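Periplasmic binding protein/LacI transcriptional regulator (PDB 5HQJ) binds D-arabinose and probably serves as the solute-binding component of a bacterial ABC transporter for sugars. Local coordinates at residues 235-238 against 239-242; 269-272 against 273-277. All coordinates share one frame; numbering follows the deposited sequence.

Contact 1 of 2, residues 235-238 against 239-242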
loop_
_atom_site.group_PDB
_atom_site.type_symbol
_atom_site.label_atom_id
_atom_site.label_comp_id
_atom_site.label_asym_id
_atom_site.label_seq_id
_atom_site.Cartn_x
_atom_site.Cartn_y
_atom_site.Cartn_z
ATOM N N GLY A 235 -18.001 -21.318 -7.101
ATOM C CA GLY A 235 -16.929 -22.298 -7.228
ATOM C C GLY A 235 -16.512 -22.616 -8.658
ATOM O O GLY A 235 -15.337 -22.879 -8.948
ATOM N N ALA A 236 -17.476 -22.584 -9.567
ATOM C CA ALA A 236 -17.210 -22.961 -10.957
ATOM C C ALA A 236 -16.380 -21.912 -11.700
ATOM O O ALA A 236 -15.898 -22.156 -12.805
ATOM C CB ALA A 236 -18.516 -23.209 -11.666
HETATM N N MSE A 237 -16.212 -20.752 -11.080
HETATM C CA MSE A 237 -15.399 -19.678 -11.616
HETATM C C MSE A 237 -13.912 -19.936 -11.355
HETATM O O MSE A 237 -13.051 -19.287 -11.915
HETATM C CB MSE A 237 -15.831 -18.363 -10.983
HETATM C CG MSE A 237 -17.317 -18.091 -11.125
HETATM SE SE MSE A 237 -17.622 -16.357 -11.900
HETATM C CE MSE A 237 -16.507 -16.599 -13.467
ATOM N N LYS A 238 -13.632 -20.900 -10.472
ATOM C CA LYS A 238 -12.251 -21.233 -10.152
ATOM C C LYS A 238 -11.536 -21.687 -11.418
ATOM O O LYS A 238 -12.010 -22.609 -12.081
ATOM C CB LYS A 238 -12.204 -22.336 -9.089
ATOM C CG LYS A 238 -10.800 -22.602 -8.527
ATOM C CD LYS A 238 -10.729 -23.949 -7.787
ATOM C CE LYS A 238 -9.457 -24.085 -6.945
ATOM N NZ LYS A 238 -8.232 -23.703 -7.680
ATOM N N GLY A 239 -10.410 -21.059 -11.744
ATOM C CA GLY A 239 -9.648 -21.392 -12.948
ATOM C C GLY A 239 -10.086 -20.642 -14.207
ATOM O O GLY A 239 -9.439 -20.698 -15.247
ATOM N N LYS A 240 -11.207 -19.962 -14.117
ATOM C CA LYS A 240 -11.761 -19.250 -15.267
ATOM C C LYS A 240 -11.240 -17.829 -15.349
ATOM O O LYS A 240 -11.103 -17.218 -16.429
ATOM C CB LYS A 240 -13.296 -19.278 -15.172
ATOM C CG LYS A 240 -14.041 -18.295 -16.047
ATOM C CD LYS A 240 -15.524 -18.671 -16.170
ATOM C CE LYS A 240 -16.316 -17.639 -16.977
ATOM N NZ LYS A 240 -15.729 -16.264 -16.922
ATOM N N LEU A 241 -10.935 -17.295 -14.186
ATOM C CA LEU A 241 -10.503 -15.913 -14.086
ATOM C C LEU A 241 -9.028 -15.814 -13.865
ATOM O O LEU A 241 -8.437 -16.635 -13.155
ATOM C CB LEU A 241 -11.195 -15.231 -12.926
ATOM C CG LEU A 241 -12.653 -14.874 -13.004
ATOM C CD1 LEU A 241 -12.991 -14.274 -11.659
ATOM C CD2 LEU A 241 -12.936 -13.919 -14.145
ATOM N N GLU A 242 -8.432 -14.779 -14.427
ATOM C CA GLU A 242 -7.107 -14.409 -14.059
ATOM C C GLU A 242 -7.152 -13.313 -12.998
ATOM O O GLU A 242 -7.625 -12.191 -13.272
ATOM C CB GLU A 242 -6.366 -13.934 -15.306
ATOM C CG GLU A 242 -4.882 -13.916 -15.205
ATOM C CD GLU A 242 -4.253 -15.311 -15.250
ATOM O OE1 GLU A 242 -4.842 -16.258 -15.820
ATOM O OE2 GLU A 242 -3.143 -15.439 -14.718
HETATM O O HOH W 1 -10.260 -18.197 -11.612
#
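Met237 O accepts a hydrogen bond from Lys240 N at 3.0 Å, closing a type II beta turn with Lys238 and Gly239 at its corners. The bond is fairly straight at the hydrogen (156°), but the donor sits 46° out of the carbonyl plane, so it does not use a lone pair. Gly239 adopts the positive phi of the turn's third position, where a beta carbon would run into the preceding carbonyl oxygen. A water donates to Met237 O at 3.0 Å and accepts from Leu241 N at 2.8 Å, with a weak third bond from Gly239 N. It thus ties the two limbs together beyond the single turn bond.

On one flank the methyl end of Met237, a selenomethionine, crosses the aliphatic stem of Lys240, CE lying 3.5 Å from Lys240 CD. Lys240 leaves the backbone with CG anti to N (chi1 164°) and stays extended until its last bond, which presents this stem. The same CE reaches 4.2 Å from Leu241 CG, though Met237 is poorly ordered and both contacts are approximate.

Further out, Leu205 of helix 194-207 backs Met237 and Leu241, while Lys240 NZ bonds to Pro209 O. Lys238 NZ hydrogen-bonds to Asp258 O, and the lysine makes a cation-pi contact with Tyr260. The loop belongs to the beta-alpha-beta crossover that carries the chain from helix 221-229 into strand 242-246. A second backbone bond, Lys238 N to Gly235 O (3.0 Å), overlaps the start of the turn.

Contact 2 of 2, residues 269-272 against 273-277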
loop_
_atom_site.group_PDB
_atom_site.type_symbol
_atom_site.label_atom_id
_atom_site.label_comp_id
_atom_site.label_asym_id
_atom_site.label_seq_id
_atom_site.Cartn_x
_atom_site.Cartn_y
_atom_site.Cartn_z
ATOM N N PRO A 269 7.409 -3.509 2.497
ATOM C CA PRO A 269 6.956 -2.737 3.670
ATOM C C PRO A 269 7.967 -2.736 4.840
ATOM O O PRO A 269 8.100 -1.757 5.568
ATOM C CB PRO A 269 5.624 -3.434 4.044
ATOM C CG PRO A 269 5.685 -4.804 3.423
ATOM C CD PRO A 269 6.480 -4.596 2.149
ATOM N N VAL A 270 8.669 -3.856 5.038
ATOM C CA VAL A 270 9.669 -3.948 6.095
ATOM C C VAL A 270 10.764 -2.927 5.806
ATOM O O VAL A 270 11.170 -2.176 6.683
ATOM C CB VAL A 270 10.288 -5.374 6.200
ATOM C CG1 VAL A 270 11.232 -5.419 7.362
ATOM C CG2 VAL A 270 9.230 -6.377 6.403
ATOM N N THR A 271 11.278 -2.959 4.572
ATOM C CA THR A 271 12.304 -2.066 4.109
ATOM C C THR A 271 11.827 -0.600 4.210
ATOM O O THR A 271 12.598 0.282 4.598
ATOM C CB THR A 271 12.750 -2.446 2.642
ATOM O OG1 THR A 271 13.443 -3.705 2.640
ATOM C CG2 THR A 271 13.646 -1.389 2.056
HETATM N N MSE A 272 10.580 -0.317 3.844
HETATM C CA MSE A 272 10.041 1.032 4.038
HETATM C C MSE A 272 10.164 1.512 5.487
HETATM O O MSE A 272 10.595 2.635 5.739
HETATM C CB MSE A 272 8.566 1.123 3.611
HETATM C CG MSE A 272 8.287 1.004 2.114
HETATM SE SE MSE A 272 6.369 1.094 1.927
HETATM C CE MSE A 272 6.170 -0.134 0.442
ATOM N N GLY A 273 9.762 0.686 6.443
ATOM C CA GLY A 273 9.789 1.100 7.844
ATOM C C GLY A 273 11.205 1.282 8.334
ATOM O O GLY A 273 11.541 2.219 9.080
ATOM N N SER A 274 12.084 0.382 7.904
ATOM C CA SER A 274 13.475 0.491 8.265
ATOM C C SER A 274 14.121 1.783 7.736
ATOM O O SER A 274 14.768 2.549 8.469
ATOM C CB SER A 274 14.215 -0.732 7.709
ATOM O OG SER A 274 15.479 -0.795 8.276
ATOM N N LEU A 275 13.958 2.010 6.438
ATOM C CA LEU A 275 14.462 3.240 5.814
ATOM C C LEU A 275 13.827 4.477 6.403
ATOM O O LEU A 275 14.501 5.485 6.592
ATOM C CB LEU A 275 14.209 3.217 4.310
ATOM C CG LEU A 275 15.061 2.208 3.544
ATOM C CD1 LEU A 275 14.558 2.197 2.138
ATOM C CD2 LEU A 275 16.600 2.501 3.603
ATOM N N ALA A 276 12.543 4.404 6.715
ATOM C CA ALA A 276 11.878 5.579 7.295
ATOM C C ALA A 276 12.583 6.013 8.588
ATOM O O ALA A 276 12.887 7.194 8.791
ATOM C CB ALA A 276 10.442 5.295 7.552
ATOM N N VAL A 277 12.859 5.064 9.472
ATOM C CA VAL A 277 13.533 5.410 10.722
ATOM C C VAL A 277 14.972 5.853 10.480
ATOM O O VAL A 277 15.416 6.893 10.995
ATOM C CB VAL A 277 13.490 4.232 11.712
ATOM C CG1 VAL A 277 14.371 4.501 12.882
ATOM C CG2 VAL A 277 12.054 4.001 12.191
#
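Thr271 and Leu275, one turn apart on helix 269-284, lie side by side and point the same way, Thr271 CG2 touching Leu275 CD1 at 3.7 Å. At chi1 -68°, OG1 of Thr271 lies beside the backbone N and bonds to Lys311 O at the C-terminus, while CG2 is the branch anti to N, on the Leu275 side. Both side chains are partly exposed, as is Ser274, and between the side chains of this flank that methyl contact is the closest.

The backbone is far more compact. Four successive alpha-helical bonds cross the junction, from Gly273 N to Pro269 O (3.1 Å) through to Ala276 N to Met272 O (2.8 Å). The straightest, Leu275 N to Thr271 O, measures 2.9 Å with 170° at the hydrogen. Side chains lean on the same carbonyls: Leu275 CG lies 3.3 Å from Thr271 O, and Ala276 CB 3.2 Å from Met272 O.

Pro269, Met272, Gly273 and Ala276 are all buried. The side chain of Met272, a selenomethionine, comes within about 6 Å of the bound arabinose and packs on Gln267, a residue of the sugar pocket, and on Thr296. Pro269 touches Phe41, another pocket residue. The chain leaves strand 263-266 of the mixed sheet, and Pro269, Val270 and Val277 then pack on helix 42-56 in the lobe of the parallel sheet.

The two contacts lie on opposite sides of the chain's centre, about 37 Å apart between their own centres, and share no secondary-structure element. Contact 1 is a surface loop in the lobe of the mixed sheet, far out from the middle; contact 2 is a partly buried helical start lying in the parallel-sheet lobe beside the sugar cleft. Their chemistry follows: the loop relies on one turn bond, a bridging water and the packing of Met237 on the Lys240 stem, whereas the helix repeats the same backbone bond down its length. Each includes a glycine and a selenomethionine, yet Met237 is loosely ordered at the surface and Met272 is buried near the ligand.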